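Side-chain contacts in intestinal fatty acid binding protein (Rattus norvegicus, PDB 1ICM), which binds long-chain fatty acids inside a beta-barrel, here with myristate in the cavity, and probably carries them within intestinal cells: residues Y14-F17 / M18-M21; V49-S53 / N54-I58. All blocks are in the same frame, centred on the assembly; numbering follows the deposited sequence.

Contact 1: residues Y14-F17 / M18-M21; sequences YEKF and MEKM. With MYR (myristic acid), chain B.
Met-18 lays its thioether over one face of the Tyr-14 ring. The methyl CE stands 3.4 Å above the ring plane, offset toward the rim at CD2 and CE2, which makes a CH-pi contact. SD lies over the same face, 4.2 Å from the Tyr-14 centroid, a Met-aromatic contact beside the CH-pi contact of CE. The bend at the end of the Met-18 chain (chi3 -84°) turns CE back onto the ring. One turn further on, Phe-17 and Met-21 run side by side, with Phe-17 CE1 3.8 Å from Met-21 CG; Met-21 SD approaches the Phe-17 ring obliquely in a second Met-aromatic contact.

These four buried side chains form the inward face of helix 14-21, the first helix of the helical pair that caps the barrel in fatty-acid binding proteins. Tyr-14 packs on Tyr-117, Phe-17 on Tyr-119 and Ala-124, and Met-21 on Tyr-119. The hydrocarbon end of the myristate lies against this face: Tyr-14 OH comes within 3.1 Å of ligand C12, and Met-18 SD is 3.8 Å from the terminal carbon C14.

The charged pair lies on the outer side. Lys-16 and Glu-19 extend in the same direction, and Lys-16 NZ forms a salt bridge with Glu-19 OE1 at 2.6 Å, using the syn lone pair of that oxygen. Along the backbone, i to i+4 bonds hold the turns together, from Met-18 N to Tyr-14 O (2.9 Å) through to the longer Met-21 N to Phe-17 O (3.3 Å). Met-21 O in turn accepts a hydrogen bond from Arg-95.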
ATOM      1  N   TYR A  14      -5.535   4.809 -10.609  1.00  8.25           N
ATOM      2  CA  TYR A  14      -4.328   5.143  -9.899  1.00  7.31           C
ATOM      3  C   TYR A  14      -3.722   6.506 -10.266  1.00 11.91           C
ATOM      4  O   TYR A  14      -3.163   7.244  -9.432  1.00 11.45           O
ATOM      5  CB  TYR A  14      -3.381   3.923 -10.075  1.00  8.65           C
ATOM      6  CG  TYR A  14      -2.202   3.961  -9.148  1.00 11.21           C
ATOM      7  CD1 TYR A  14      -2.362   4.283  -7.799  1.00 12.21           C
ATOM      8  CD2 TYR A  14      -0.910   3.674  -9.583  1.00 11.37           C
ATOM      9  CE1 TYR A  14      -1.298   4.307  -6.894  1.00 14.46           C
ATOM     10  CE2 TYR A  14       0.161   3.676  -8.693  1.00 14.60           C
ATOM     11  CZ  TYR A  14      -0.008   4.002  -7.345  1.00 14.19           C
ATOM     12  OH  TYR A  14       1.063   3.980  -6.470  1.00 11.72           O
ATOM     13  N   GLU A  15      -3.787   6.870 -11.534  1.00 11.67           N
ATOM     14  CA  GLU A  15      -3.199   8.161 -11.842  1.00 14.91           C
ATOM     15  C   GLU A  15      -3.949   9.319 -11.219  1.00 15.54           C
ATOM     16  O   GLU A  15      -3.294  10.226 -10.758  1.00 14.16           O
ATOM     17  CB  GLU A  15      -3.024   8.442 -13.353  1.00 24.63           C
ATOM     18  CG  GLU A  15      -1.843   7.653 -13.980  1.00 28.69           C
ATOM     19  CD  GLU A  15      -1.751   7.829 -15.473  1.00 34.25           C
ATOM     20  OE1 GLU A  15      -1.936   8.908 -16.004  1.00 37.32           O
ATOM     21  OE2 GLU A  15      -1.485   6.707 -16.124  1.00 29.85           O
ATOM     22  N   LYS A  16      -5.289   9.293 -11.208  1.00 15.36           N
ATOM     23  CA  LYS A  16      -6.082  10.364 -10.608  1.00 12.21           C
ATOM     24  C   LYS A  16      -5.772  10.408  -9.120  1.00 15.16           C
ATOM     25  O   LYS A  16      -5.647  11.466  -8.498  1.00 13.24           O
ATOM     26  CB  LYS A  16      -7.564  10.113 -10.805  1.00 17.51           C
ATOM     27  CG  LYS A  16      -8.132  10.798 -12.038  1.00 35.08           C
ATOM     28  CD  LYS A  16      -8.135  12.328 -11.941  1.00 49.20           C
ATOM     29  CE  LYS A  16      -8.394  13.073 -13.251  1.00 55.25           C
ATOM     30  NZ  LYS A  16      -7.828  14.438 -13.322  1.00 58.04           N
ATOM     31  N   PHE A  17      -5.609   9.231  -8.523  1.00 10.55           N
ATOM     32  CA  PHE A  17      -5.291   9.191  -7.103  1.00  9.45           C
ATOM     33  C   PHE A  17      -3.948   9.854  -6.836  1.00 14.06           C
ATOM     34  O   PHE A  17      -3.768  10.646  -5.894  1.00 13.04           O
ATOM     35  CB  PHE A  17      -5.337   7.724  -6.588  1.00  8.55           C
ATOM     36  CG  PHE A  17      -4.871   7.611  -5.158  1.00  7.65           C
ATOM     37  CD1 PHE A  17      -3.527   7.492  -4.822  1.00  9.34           C
ATOM     38  CD2 PHE A  17      -5.809   7.660  -4.127  1.00 12.18           C
ATOM     39  CE1 PHE A  17      -3.110   7.396  -3.498  1.00 15.22           C
ATOM     40  CE2 PHE A  17      -5.419   7.597  -2.790  1.00 13.30           C
ATOM     41  CZ  PHE A  17      -4.068   7.481  -2.480  1.00 14.67           C
ATOM     42  N   MET A  18      -2.953   9.540  -7.703  1.00 11.42           N
ATOM     43  CA  MET A  18      -1.642  10.157  -7.500  1.00 10.06           C
ATOM     44  C   MET A  18      -1.668  11.674  -7.730  1.00  6.36           C
ATOM     45  O   MET A  18      -0.967  12.411  -7.052  1.00 10.35           O
ATOM     46  CB  MET A  18      -0.605   9.554  -8.463  1.00 13.01           C
ATOM     47  CG  MET A  18      -0.237   8.153  -8.002  1.00 12.65           C
ATOM     48  SD  MET A  18       1.183   7.445  -8.901  1.00 18.82           S
ATOM     49  CE  MET A  18       0.311   6.808 -10.343  1.00 14.94           C
ATOM     50  N   GLU A  19      -2.487  12.123  -8.667  1.00 10.39           N
ATOM     51  CA  GLU A  19      -2.621  13.566  -8.937  1.00 13.54           C
ATOM     52  C   GLU A  19      -3.103  14.291  -7.678  1.00 14.65           C
ATOM     53  O   GLU A  19      -2.588  15.332  -7.292  1.00 16.27           O
ATOM     54  CB  GLU A  19      -3.646  13.786 -10.058  1.00 11.85           C
ATOM     55  CG  GLU A  19      -3.964  15.243 -10.416  1.00 22.92           C
ATOM     56  CD  GLU A  19      -4.795  15.316 -11.688  1.00 40.15           C
ATOM     57  OE1 GLU A  19      -6.077  15.092 -11.477  1.00 50.78           O
ATOM     58  OE2 GLU A  19      -4.344  15.526 -12.802  1.00 44.17           O
ATOM     59  N   LYS A  20      -4.092  13.718  -6.992  1.00 14.32           N
ATOM     60  CA  LYS A  20      -4.627  14.286  -5.757  1.00 17.93           C
ATOM     61  C   LYS A  20      -3.618  14.436  -4.626  1.00 14.75           C
ATOM     62  O   LYS A  20      -3.645  15.382  -3.830  1.00 15.12           O
ATOM     63  CB  LYS A  20      -5.800  13.423  -5.295  1.00 25.04           C
ATOM     64  CG  LYS A  20      -6.838  14.127  -4.435  1.00 25.20           C
ATOM     65  CD  LYS A  20      -7.787  15.056  -5.175  1.00 29.15           C
ATOM     66  CE  LYS A  20      -8.702  15.805  -4.209  1.00 31.67           C
ATOM     67  NZ  LYS A  20      -9.691  16.610  -4.933  1.00 35.27           N
ATOM     68  N   MET A  21      -2.706  13.467  -4.551  1.00 11.65           N
ATOM     69  CA  MET A  21      -1.639  13.385  -3.567  1.00 10.65           C
ATOM     70  C   MET A  21      -0.566  14.421  -3.830  1.00 12.68           C
ATOM     71  O   MET A  21       0.248  14.647  -2.942  1.00 15.97           O
ATOM     72  CB  MET A  21      -0.987  11.986  -3.518  1.00 14.13           C
ATOM     73  CG  MET A  21      -1.957  10.965  -2.909  1.00 16.53           C
ATOM     74  SD  MET A  21      -1.928  10.955  -1.093  1.00 20.29           S
ATOM     75  CE  MET A  21      -0.155  10.660  -0.818  1.00 20.25           C
TER
HETATM   76  C1  MYR B 133       2.648  -1.718   4.121  1.00 27.61           C
HETATM   77  O1  MYR B 133       3.147  -2.337   3.105  1.00 24.74           O
HETATM   78  O2  MYR B 133       1.835  -2.254   4.829  1.00 28.44           O
HETATM   79  C2  MYR B 133       3.173  -0.304   4.349  1.00 24.53           C
HETATM   80  C3  MYR B 133       2.125   0.789   4.259  1.00 27.21           C
HETATM   81  C4  MYR B 133       1.466   0.924   2.891  1.00 29.37           C
HETATM   82  C5  MYR B 133       0.460   2.070   2.774  1.00 28.92           C
HETATM   83  C6  MYR B 133       0.158   2.374   1.306  1.00 31.92           C
HETATM   84  C7  MYR B 133      -0.110   3.835   0.977  1.00 31.57           C
HETATM   85  C8  MYR B 133       0.618   4.226  -0.308  1.00 30.64           C
HETATM   86  C9  MYR B 133      -0.265   5.011  -1.251  1.00 32.29           C
HETATM   87  C10 MYR B 133       0.194   4.959  -2.698  1.00 36.89           C
HETATM   88  C11 MYR B 133       1.042   6.166  -3.046  1.00 43.89           C
HETATM   89  C12 MYR B 133       1.835   6.078  -4.338  1.00 48.14           C
HETATM   90  C13 MYR B 133       2.710   7.312  -4.482  1.00 56.15           C
HETATM   91  C14 MYR B 133       3.388   7.470  -5.832  1.00 62.28           C

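Contact 2: residues V49-S53 / N54-I58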
ATOM      1  N   VAL A  49       6.932  -6.952   5.338  1.00  7.71           N
ATOM      2  CA  VAL A  49       6.599  -6.739   3.936  1.00  8.46           C
ATOM      3  C   VAL A  49       7.844  -6.215   3.237  1.00 14.24           C
ATOM      4  O   VAL A  49       8.399  -5.165   3.558  1.00 12.60           O
ATOM      5  CB  VAL A  49       5.469  -5.759   3.654  1.00 12.39           C
ATOM      6  CG1 VAL A  49       5.130  -5.716   2.166  1.00 17.52           C
ATOM      7  CG2 VAL A  49       4.200  -6.074   4.451  1.00 14.80           C
ATOM      8  N   LYS A  50       8.303  -6.991   2.284  1.00 14.09           N
ATOM      9  CA  LYS A  50       9.473  -6.584   1.539  1.00 13.85           C
ATOM     10  C   LYS A  50       8.891  -5.990   0.288  1.00 13.17           C
ATOM     11  O   LYS A  50       8.222  -6.668  -0.498  1.00 13.54           O
ATOM     12  CB  LYS A  50      10.316  -7.782   1.167  1.00 14.66           C
ATOM     13  CG  LYS A  50      11.257  -8.069   2.317  1.00 20.48           C
ATOM     14  CD  LYS A  50      11.799  -9.469   2.257  1.00 26.86           C
ATOM     15  CE  LYS A  50      12.760  -9.648   3.409  1.00 32.27           C
ATOM     16  NZ  LYS A  50      13.742  -8.554   3.415  1.00 36.39           N
ATOM     17  N   GLU A  51       9.148  -4.697   0.144  1.00 11.02           N
ATOM     18  CA  GLU A  51       8.630  -3.984  -0.983  1.00 10.54           C
ATOM     19  C   GLU A  51       9.758  -3.801  -1.977  1.00  7.38           C
ATOM     20  O   GLU A  51      10.849  -3.333  -1.589  1.00 12.50           O
ATOM     21  CB  GLU A  51       8.110  -2.636  -0.413  1.00 19.93           C
ATOM     22  CG  GLU A  51       7.626  -1.642  -1.489  1.00 24.83           C
ATOM     23  CD  GLU A  51       7.220  -0.333  -0.865  1.00 26.10           C
ATOM     24  OE1 GLU A  51       6.628  -0.252   0.205  1.00 19.98           O
ATOM     25  OE2 GLU A  51       7.576   0.706  -1.583  1.00 18.80           O
ATOM     26  N   SER A  52       9.484  -4.166  -3.226  1.00  7.64           N
ATOM     27  CA  SER A  52      10.516  -4.028  -4.250  1.00 11.19           C
ATOM     28  C   SER A  52       9.885  -3.415  -5.482  1.00 16.33           C
ATOM     29  O   SER A  52       8.844  -3.880  -5.983  1.00 14.87           O
ATOM     30  CB  SER A  52      11.099  -5.412  -4.529  1.00 16.95           C
ATOM     31  OG  SER A  52      12.024  -5.384  -5.584  1.00 27.05           O
ATOM     32  N   SER A  53      10.503  -2.327  -5.973  1.00 11.08           N
ATOM     33  CA  SER A  53       9.928  -1.693  -7.159  1.00 10.16           C
ATOM     34  C   SER A  53      11.025  -1.002  -7.961  1.00 11.54           C
ATOM     35  O   SER A  53      12.175  -1.010  -7.512  1.00 12.31           O
ATOM     36  CB  SER A  53       8.875  -0.642  -6.802  1.00 13.86           C
ATOM     37  OG  SER A  53       9.514   0.464  -6.172  1.00 12.83           O
ATOM     38  N   ASN A  54      10.621  -0.362  -9.069  1.00  9.25           N
ATOM     39  CA  ASN A  54      11.612   0.363  -9.866  1.00 13.71           C
ATOM     40  C   ASN A  54      12.229   1.492  -9.062  1.00 18.63           C
ATOM     41  O   ASN A  54      13.355   1.903  -9.337  1.00 17.36           O
ATOM     42  CB  ASN A  54      11.106   0.924 -11.194  1.00 10.61           C
ATOM     43  CG  ASN A  54      10.703  -0.089 -12.231  1.00 13.86           C
ATOM     44  OD1 ASN A  54      11.225  -1.205 -12.251  1.00 15.15           O
ATOM     45  ND2 ASN A  54       9.748   0.285 -13.083  1.00 18.89           N
ATOM     46  N   PHE A  55      11.504   1.989  -8.051  1.00 13.09           N
ATOM     47  CA  PHE A  55      11.971   3.085  -7.202  1.00 12.58           C
ATOM     48  C   PHE A  55      12.892   2.712  -6.063  1.00 17.30           C
ATOM     49  O   PHE A  55      13.843   3.425  -5.729  1.00 16.93           O
ATOM     50  CB  PHE A  55      10.777   3.831  -6.546  1.00 12.61           C
ATOM     51  CG  PHE A  55       9.802   4.417  -7.525  1.00 18.32           C
ATOM     52  CD1 PHE A  55      10.111   5.599  -8.197  1.00 30.06           C
ATOM     53  CD2 PHE A  55       8.566   3.841  -7.798  1.00 21.61           C
ATOM     54  CE1 PHE A  55       9.237   6.179  -9.113  1.00 33.67           C
ATOM     55  CE2 PHE A  55       7.676   4.402  -8.715  1.00 28.00           C
ATOM     56  CZ  PHE A  55       8.008   5.578  -9.383  1.00 32.87           C
ATOM     57  N   ARG A  56      12.647   1.577  -5.421  1.00 14.41           N
ATOM     58  CA  ARG A  56      13.481   1.222  -4.286  1.00 13.80           C
ATOM     59  C   ARG A  56      13.178  -0.202  -3.826  1.00 11.71           C
ATOM     60  O   ARG A  56      12.308  -0.892  -4.353  1.00 15.86           O
ATOM     61  CB  ARG A  56      13.169   2.135  -3.093  1.00 14.54           C
ATOM     62  CG  ARG A  56      11.660   2.242  -2.824  1.00 15.04           C
ATOM     63  CD  ARG A  56      11.263   3.019  -1.579  1.00 15.01           C
ATOM     64  NE  ARG A  56       9.825   2.876  -1.251  1.00 18.43           N
ATOM     65  CZ  ARG A  56       9.212   3.543  -0.262  1.00 16.21           C
ATOM     66  NH1 ARG A  56       9.875   4.414   0.495  1.00 15.56           N
ATOM     67  NH2 ARG A  56       7.907   3.348  -0.022  1.00 12.43           N
ATOM     68  N   ASN A  57      13.881  -0.573  -2.792  1.00 11.52           N
ATOM     69  CA  ASN A  57      13.734  -1.894  -2.207  1.00 13.58           C
ATOM     70  C   ASN A  57      13.899  -1.720  -0.719  1.00 19.21           C
ATOM     71  O   ASN A  57      14.996  -1.461  -0.241  1.00 22.04           O
ATOM     72  CB  ASN A  57      14.835  -2.855  -2.710  1.00 13.86           C
ATOM     73  CG  ASN A  57      14.592  -3.199  -4.158  1.00 23.64           C
ATOM     74  OD1 ASN A  57      15.164  -2.587  -5.075  1.00 35.60           O
ATOM     75  ND2 ASN A  57      13.749  -4.184  -4.390  1.00 30.32           N
ATOM     76  N   ILE A  58      12.810  -1.892   0.029  1.00 14.74           N
ATOM     77  CA  ILE A  58      12.902  -1.722   1.462  1.00 12.10           C
ATOM     78  C   ILE A  58      11.992  -2.694   2.188  1.00 14.16           C
ATOM     79  O   ILE A  58      11.046  -3.225   1.602  1.00 16.53           O
ATOM     80  CB  ILE A  58      12.362  -0.341   1.816  1.00 21.67           C
ATOM     81  CG1 ILE A  58      10.919  -0.192   1.341  1.00 22.19           C
ATOM     82  CG2 ILE A  58      13.188   0.700   1.078  1.00 24.70           C
ATOM     83  CD1 ILE A  58      10.161   0.978   1.978  1.00 29.67           C
TER
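Glu-51 crosses the Arg-56 side chain obliquely, its OE2 at the edge of the guanidinium and taking both NE and NH2, each at 3.1 Å, in a side-on salt bridge. The two planes are 61° apart; both nitrogens come from the same face of the carboxylate, NH2 on the syn side and somewhat out of plane, NE from well above it. Within 54-58, Ile-58 sets its CD1 methyl over the centre of the guanidinium, 3.5 Å above the plane. Glu-51 reaches this position as an extended chain with CG opposite the backbone N (chi1 174°). Its other oxygen, OE1, is hydrogen-bonded to Tyr-70, and Arg-56 NH2 also donates to the carbonyl of Ser-71. With an alanine here in place of Glu-51, the guanidinium of Arg-56 would probably lose its carboxylate mate and be freer to turn, and Tyr-70 OH would lose its partner.

Ser-53 organises the turn. Its OG sits between the backbone N and carbonyl carbon (chi1 68°), where it accepts from Phe-55 N at 3.1 Å and more weakly from Arg-56 N. Ser-53 N bonds to Arg-56 O at 2.8 Å, closing the chain reversal. Behind it, Glu-51 and Ile-58 form an antiparallel hydrogen-bonded pair, with Glu-51 N to Ile-58 O at 2.8 Å, and Ser-52 faces Asn-57 as a non-hydrogen-bonded pair.

The whole forms the tip of the beta hairpin of strands 46-52 and 57-63. Strand 46-52 is flanked on its other side by strand 37-43, to which Lys-50 and Ser-52 are bonded through the backbone, while the Glu-51 and Arg-56 side chains lead to Tyr-70 and Ser-71 at strand 68-71.

Contact 1 is partly buried and contact 2 lies at the surface, and they hold different elements: contact 1 spans two turns of helix 14-21, whereas contact 2 ties the tip of the hairpin of strands 46-52 and 57-63. Their centres are 20 Å apart and the two do not touch. Sulfur, rings and ligand hydrocarbon dominate the inner side of contact 1, its ion pair being kept to the exposed side; in contact 2 a salt bridge, a serine hydroxyl and backbone bonds do the work. Both border the bound myristate, contact 1 at its methyl end and contact 2 through the buried Val-49, nearer the carboxylate end.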